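Probable transcriptional regulator, AsnC family (Thermus thermophilus, PDB 2DJW) is a stand-alone RAM-domain protein of the Lrp/AsnC ligand-binding family, of unknown function but possibly involved in sequence-specific DNA binding. Local coordinates at residues Ile2-Arg14 against Ile60-Ala74. Sequence-based numbering, arbitrary orientation.
Sequences ITAFVLIRPRGNR and ILSLEGVERTETLLA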
loop_
_atom_site.group_PDB
_atom_site.type_symbol
_atom_site.label_atom_id
_atom_site.label_comp_id
_atom_site.label_asym_id
_atom_site.label_seq_id
_atom_site.Cartn_x
_atom_site.Cartn_y
_atom_site.Cartn_z
ATOM N N ILE A 2 6.361 18.793 -24.647
ATOM C CA ILE A 2 5.915 18.328 -23.340
ATOM C C ILE A 2 7.017 17.498 -22.693
ATOM O O ILE A 2 7.729 16.777 -23.376
ATOM C CB ILE A 2 4.602 17.501 -23.434
ATOM C CG1 ILE A 2 3.466 18.374 -23.982
ATOM C CG2 ILE A 2 4.230 16.918 -22.079
ATOM C CD1 ILE A 2 2.192 17.604 -24.301
ATOM N N THR A 3 7.164 17.637 -21.379
ATOM C CA THR A 3 8.044 16.791 -20.594
ATOM C C THR A 3 7.266 15.726 -19.790
ATOM O O THR A 3 6.157 15.976 -19.300
ATOM C CB THR A 3 8.946 17.634 -19.688
ATOM O OG1 THR A 3 9.803 18.429 -20.515
ATOM C CG2 THR A 3 9.818 16.761 -18.791
ATOM N N ALA A 4 7.869 14.541 -19.692
ATOM C CA ALA A 4 7.351 13.439 -18.905
ATOM C C ALA A 4 8.510 12.742 -18.201
ATOM O O ALA A 4 9.644 12.724 -18.699
ATOM C CB ALA A 4 6.596 12.465 -19.804
ATOM N N PHE A 5 8.228 12.186 -17.032
ATOM C CA PHE A 5 9.213 11.420 -16.276
ATOM C C PHE A 5 8.669 10.015 -16.294
ATOM O O PHE A 5 7.597 9.773 -15.743
ATOM C CB PHE A 5 9.340 11.942 -14.825
ATOM C CG PHE A 5 9.808 13.379 -14.743
ATOM C CD1 PHE A 5 11.159 13.676 -14.620
ATOM C CD2 PHE A 5 8.896 14.439 -14.846
ATOM C CE1 PHE A 5 11.595 15.004 -14.585
ATOM C CE2 PHE A 5 9.331 15.763 -14.807
ATOM C CZ PHE A 5 10.674 16.053 -14.669
ATOM N N VAL A 6 9.372 9.103 -16.971
ATOM C CA VAL A 6 8.921 7.701 -17.054
ATOM C C VAL A 6 9.686 6.825 -16.070
ATOM O O VAL A 6 10.909 6.687 -16.132
ATOM C CB VAL A 6 8.930 7.094 -18.491
ATOM C CG1 VAL A 6 8.186 5.783 -18.504
ATOM C CG2 VAL A 6 8.289 8.054 -19.492
ATOM N N LEU A 7 8.936 6.272 -15.132
ATOM C CA LEU A 7 9.490 5.437 -14.100
ATOM C C LEU A 7 9.384 3.963 -14.557
ATOM O O LEU A 7 8.294 3.454 -14.795
ATOM C CB LEU A 7 8.714 5.689 -12.797
ATOM C CG LEU A 7 9.013 6.872 -11.832
ATOM C CD1 LEU A 7 9.326 8.228 -12.485
ATOM C CD2 LEU A 7 7.875 7.020 -10.807
ATOM N N ILE A 8 10.540 3.305 -14.679
ATOM C CA ILE A 8 10.628 1.925 -15.189
ATOM C C ILE A 8 11.150 0.966 -14.110
ATOM O O ILE A 8 12.261 1.145 -13.594
ATOM C CB ILE A 8 11.525 1.850 -16.445
ATOM C CG1 ILE A 8 11.209 2.979 -17.424
ATOM C CG2 ILE A 8 11.446 0.500 -17.146
ATOM C CD1 ILE A 8 12.355 3.975 -17.541
ATOM N N ARG A 9 10.324 -0.011 -13.743
ATOM C CA ARG A 9 10.761 -1.132 -12.918
ATOM C C ARG A 9 11.046 -2.358 -13.805
ATOM O O ARG A 9 10.116 -3.015 -14.309
ATOM C CB ARG A 9 9.717 -1.488 -11.853
ATOM C CG ARG A 9 9.951 -2.854 -11.166
ATOM C CD ARG A 9 8.923 -3.127 -10.098
ATOM N NE ARG A 9 8.836 -1.972 -9.197
ATOM C CZ ARG A 9 7.761 -1.201 -9.021
ATOM N NH1 ARG A 9 6.613 -1.464 -9.645
ATOM N NH2 ARG A 9 7.840 -0.176 -8.189
ATOM N N PRO A 10 12.338 -2.648 -14.035
ATOM C CA PRO A 10 12.713 -3.831 -14.811
ATOM C C PRO A 10 12.889 -5.063 -13.935
ATOM O O PRO A 10 13.055 -4.935 -12.705
ATOM C CB PRO A 10 14.065 -3.430 -15.379
ATOM C CG PRO A 10 14.674 -2.592 -14.305
ATOM C CD PRO A 10 13.529 -1.887 -13.602
ATOM N N ARG A 11 12.866 -6.240 -14.567
ATOM C CA ARG A 11 13.499 -7.442 -13.986
ATOM C C ARG A 11 14.937 -7.059 -13.632
ATOM O O ARG A 11 15.608 -6.357 -14.406
ATOM C CB ARG A 11 13.490 -8.612 -14.981
ATOM C CG ARG A 11 13.857 -9.983 -14.357
ATOM C CD ARG A 11 14.308 -11.011 -15.402
ATOM N NE ARG A 11 13.261 -11.254 -16.383
ATOM C CZ ARG A 11 13.418 -11.209 -17.703
ATOM N NH1 ARG A 11 14.608 -10.958 -18.240
ATOM N NH2 ARG A 11 12.372 -11.425 -18.494
ATOM N N GLY A 12 15.387 -7.477 -12.453
ATOM C CA GLY A 12 16.692 -7.084 -11.915
ATOM C C GLY A 12 17.912 -7.348 -12.787
ATOM O O GLY A 12 18.873 -6.574 -12.749
ATOM N N ASN A 13 17.896 -8.437 -13.565
ATOM C CA ASN A 13 19.020 -8.760 -14.481
ATOM C C ASN A 13 18.973 -8.003 -15.818
ATOM O O ASN A 13 19.950 -8.010 -16.608
ATOM C CB ASN A 13 19.141 -10.276 -14.708
ATOM C CG ASN A 13 18.096 -10.817 -15.663
ATOM O OD1 ASN A 13 16.961 -10.345 -15.703
ATOM N ND2 ASN A 13 18.478 -11.824 -16.442
ATOM N N ARG A 14 17.853 -7.307 -16.033
ATOM C CA ARG A 14 17.627 -6.524 -17.241
ATOM C C ARG A 14 17.950 -5.038 -17.123
ATOM O O ARG A 14 17.913 -4.321 -18.124
ATOM C CB ARG A 14 16.182 -6.680 -17.675
ATOM C CG ARG A 14 15.788 -8.101 -18.022
ATOM C CD ARG A 14 16.472 -8.576 -19.310
ATOM N NE ARG A 14 16.112 -7.768 -20.470
ATOM C CZ ARG A 14 16.877 -7.629 -21.553
ATOM N NH1 ARG A 14 18.057 -8.254 -21.628
ATOM N NH2 ARG A 14 16.462 -6.868 -22.561
ATOM N N ILE A 60 8.996 1.401 -24.729
ATOM C CA ILE A 60 9.491 0.777 -23.496
ATOM C C ILE A 60 8.798 -0.562 -23.248
ATOM O O ILE A 60 9.453 -1.562 -22.907
ATOM C CB ILE A 60 9.344 1.719 -22.234
ATOM C CG1 ILE A 60 10.295 2.910 -22.335
ATOM C CG2 ILE A 60 9.576 0.952 -20.938
ATOM C CD1 ILE A 60 10.071 4.015 -21.325
ATOM N N LEU A 61 7.477 -0.583 -23.396
ATOM C CA LEU A 61 6.693 -1.755 -22.969
ATOM C C LEU A 61 6.746 -2.903 -23.983
ATOM O O LEU A 61 6.300 -4.026 -23.691
ATOM C CB LEU A 61 5.244 -1.383 -22.626
ATOM C CG LEU A 61 4.937 -0.442 -21.454
ATOM C CD1 LEU A 61 3.466 -0.029 -21.508
ATOM C CD2 LEU A 61 5.281 -1.046 -20.092
ATOM N N SER A 62 7.307 -2.617 -25.157
ATOM C CA SER A 62 7.552 -3.636 -26.173
ATOM C C SER A 62 8.940 -4.223 -25.981
ATOM O O SER A 62 9.464 -4.929 -26.868
ATOM C CB SER A 62 7.460 -3.036 -27.573
ATOM O OG SER A 62 8.693 -2.424 -27.926
ATOM N N LEU A 63 9.559 -3.902 -24.844
ATOM C CA LEU A 63 10.882 -4.430 -24.557
ATOM C C LEU A 63 10.787 -5.549 -23.570
ATOM O O LEU A 63 9.955 -5.529 -22.654
ATOM C CB LEU A 63 11.858 -3.353 -24.079
ATOM C CG LEU A 63 12.231 -2.198 -25.020
ATOM C CD1 LEU A 63 13.278 -1.323 -24.339
ATOM C CD2 LEU A 63 12.743 -2.666 -26.386
ATOM N N GLU A 64 11.654 -6.535 -23.779
ATOM C CA GLU A 64 11.713 -7.707 -22.930
ATOM C C GLU A 64 12.266 -7.343 -21.548
ATOM O O GLU A 64 13.336 -6.742 -21.443
ATOM C CB GLU A 64 12.524 -8.818 -23.648
ATOM C CG GLU A 64 13.456 -9.666 -22.782
ATOM C CD GLU A 64 12.728 -10.419 -21.692
ATOM O OE1 GLU A 64 11.529 -10.735 -21.872
ATOM O OE2 GLU A 64 13.369 -10.703 -20.654
ATOM N N GLY A 65 11.519 -7.690 -20.507
ATOM C CA GLY A 65 11.984 -7.536 -19.128
ATOM C C GLY A 65 11.325 -6.484 -18.228
ATOM O O GLY A 65 11.575 -6.455 -17.014
ATOM N N VAL A 66 10.491 -5.615 -18.802
ATOM C CA VAL A 66 9.893 -4.518 -18.027
ATOM C C VAL A 66 8.656 -4.986 -17.251
ATOM O O VAL A 66 7.673 -5.458 -17.829
ATOM C CB VAL A 66 9.608 -3.243 -18.878
ATOM C CG1 VAL A 66 10.823 -2.846 -19.744
ATOM C CG2 VAL A 66 8.401 -3.431 -19.726
ATOM N N GLU A 67 8.728 -4.889 -15.935
ATOM C CA GLU A 67 7.626 -5.296 -15.088
ATOM C C GLU A 67 6.517 -4.224 -15.002
ATOM O O GLU A 67 5.356 -4.495 -15.339
ATOM C CB GLU A 67 8.145 -5.672 -13.701
ATOM C CG GLU A 67 8.857 -7.014 -13.673
ATOM C CD GLU A 67 9.491 -7.306 -12.343
ATOM O OE1 GLU A 67 9.727 -8.497 -12.044
ATOM O OE2 GLU A 67 9.774 -6.349 -11.593
ATOM N N ARG A 68 6.884 -3.023 -14.544
ATOM C CA ARG A 68 5.963 -1.891 -14.444
ATOM C C ARG A 68 6.603 -0.613 -14.971
ATOM O O ARG A 68 7.810 -0.387 -14.819
ATOM C CB ARG A 68 5.514 -1.651 -12.994
ATOM C CG ARG A 68 4.664 -2.774 -12.366
ATOM C CD ARG A 68 3.186 -2.751 -12.804
ATOM N NE ARG A 68 2.496 -3.932 -12.283
ATOM C CZ ARG A 68 1.639 -3.935 -11.256
ATOM N NH1 ARG A 68 1.303 -2.805 -10.627
ATOM N NH2 ARG A 68 1.087 -5.083 -10.867
ATOM N N THR A 69 5.763 0.214 -15.577
ATOM C CA THR A 69 6.096 1.586 -15.952
ATOM C C THR A 69 5.110 2.556 -15.246
ATOM O O THR A 69 3.909 2.225 -15.059
ATOM C CB THR A 69 6.057 1.739 -17.500
ATOM O OG1 THR A 69 7.029 2.683 -17.923
ATOM C CG2 THR A 69 4.703 2.179 -18.001
ATOM N N GLU A 70 5.605 3.733 -14.845
ATOM C CA GLU A 70 4.717 4.813 -14.371
ATOM C C GLU A 70 5.123 6.183 -14.893
ATOM O O GLU A 70 6.194 6.651 -14.601
ATOM C CB GLU A 70 4.614 4.834 -12.840
ATOM C CG GLU A 70 3.264 5.320 -12.355
ATOM C CD GLU A 70 3.306 6.010 -10.999
ATOM O OE1 GLU A 70 4.123 5.617 -10.147
ATOM O OE2 GLU A 70 2.487 6.935 -10.781
ATOM N N THR A 71 4.258 6.816 -15.678
ATOM C CA THR A 71 4.580 8.082 -16.332
ATOM C C THR A 71 4.007 9.284 -15.572
ATOM O O THR A 71 2.788 9.358 -15.308
ATOM C CB THR A 71 4.108 8.113 -17.787
ATOM O OG1 THR A 71 4.688 7.017 -18.488
ATOM C CG2 THR A 71 4.534 9.412 -18.491
ATOM N N LEU A 72 4.918 10.200 -15.232
ATOM C CA LEU A 72 4.588 11.465 -14.576
ATOM C C LEU A 72 4.669 12.541 -15.642
ATOM O O LEU A 72 5.762 12.982 -15.974
ATOM C CB LEU A 72 5.581 11.760 -13.445
ATOM C CG LEU A 72 5.487 11.076 -12.062
ATOM C CD1 LEU A 72 4.773 9.747 -11.985
ATOM C CD2 LEU A 72 6.832 10.972 -11.378
ATOM N N LEU A 73 3.526 12.952 -16.189
ATOM C CA LEU A 73 3.531 13.924 -17.269
ATOM C C LEU A 73 3.432 15.388 -16.806
ATOM O O LEU A 73 2.506 15.774 -16.121
ATOM C CB LEU A 73 2.454 13.594 -18.323
ATOM C CG LEU A 73 2.473 14.549 -19.526
ATOM C CD1 LEU A 73 2.484 13.861 -20.849
ATOM C CD2 LEU A 73 1.360 15.645 -19.492
ATOM N N ALA A 74 4.384 16.199 -17.228
ATOM C CA ALA A 74 4.468 17.607 -16.806
ATOM C C ALA A 74 3.560 18.493 -17.640
ATOM O O ALA A 74 3.760 18.645 -18.861
ATOM C CB ALA A 74 5.906 18.104 -16.887
#
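Leu7 and Leu72 pack on one face of the antiparallel pair formed by strands 2-10 and 66-74, first and last strands of the ferredoxin-like RAM domain, with Leu7 CD1 3.9 Å from Leu72 CD2. Phe5 lies on the same face, its CB against Leu72 CB and the edge of its ring near Leu72 O. On the other face Val6 CG1 sits 3.4 Å from Thr69 OG1 and touches Ile60 CD1, while Ile8 meets Ile60 tip to tip. Backbone hydrogen bonds join Phe5 with Leu72 and Leu7 with Glu70 in both directions.

At Arg9 the register slips in a classic beta bulge: Arg9 O accepts from Glu67 N at 2.8 Å and, on a lone pair, from Arg68 N at 3.2 Å. The Arg9 guanidinium makes a cation-pi contact with Tyr38, its NH2 donates a hydrogen bond to Pro37 O, and its NH1 lies 3.5 Å from Arg68 CB.

Beyond the bulge, Arg11 N gives a nearly straight hydrogen bond to Gly65 O (179°), and NH1 and NH2 of Arg11 both converge on Glu64 OE2 in a salt bridge whose detailed geometry is doubtful. Arg14, its chain folded at chi2 (-69°) and chi3 (-61°), turns NE onto Glu64 O at 3.1 Å. With an alanine here, Glu64 O would probably lose this donor and Gly65 CA its apolar cover from CG.

Helices 15-22 and 52-60 cover the Ile8 face, Pro10 resting on Leu18 and Thr71 on Val56. A second subunit continues the sheet at Ala74, and Leu73 N donates a hydrogen bond to Thr35 OG1 of that subunit.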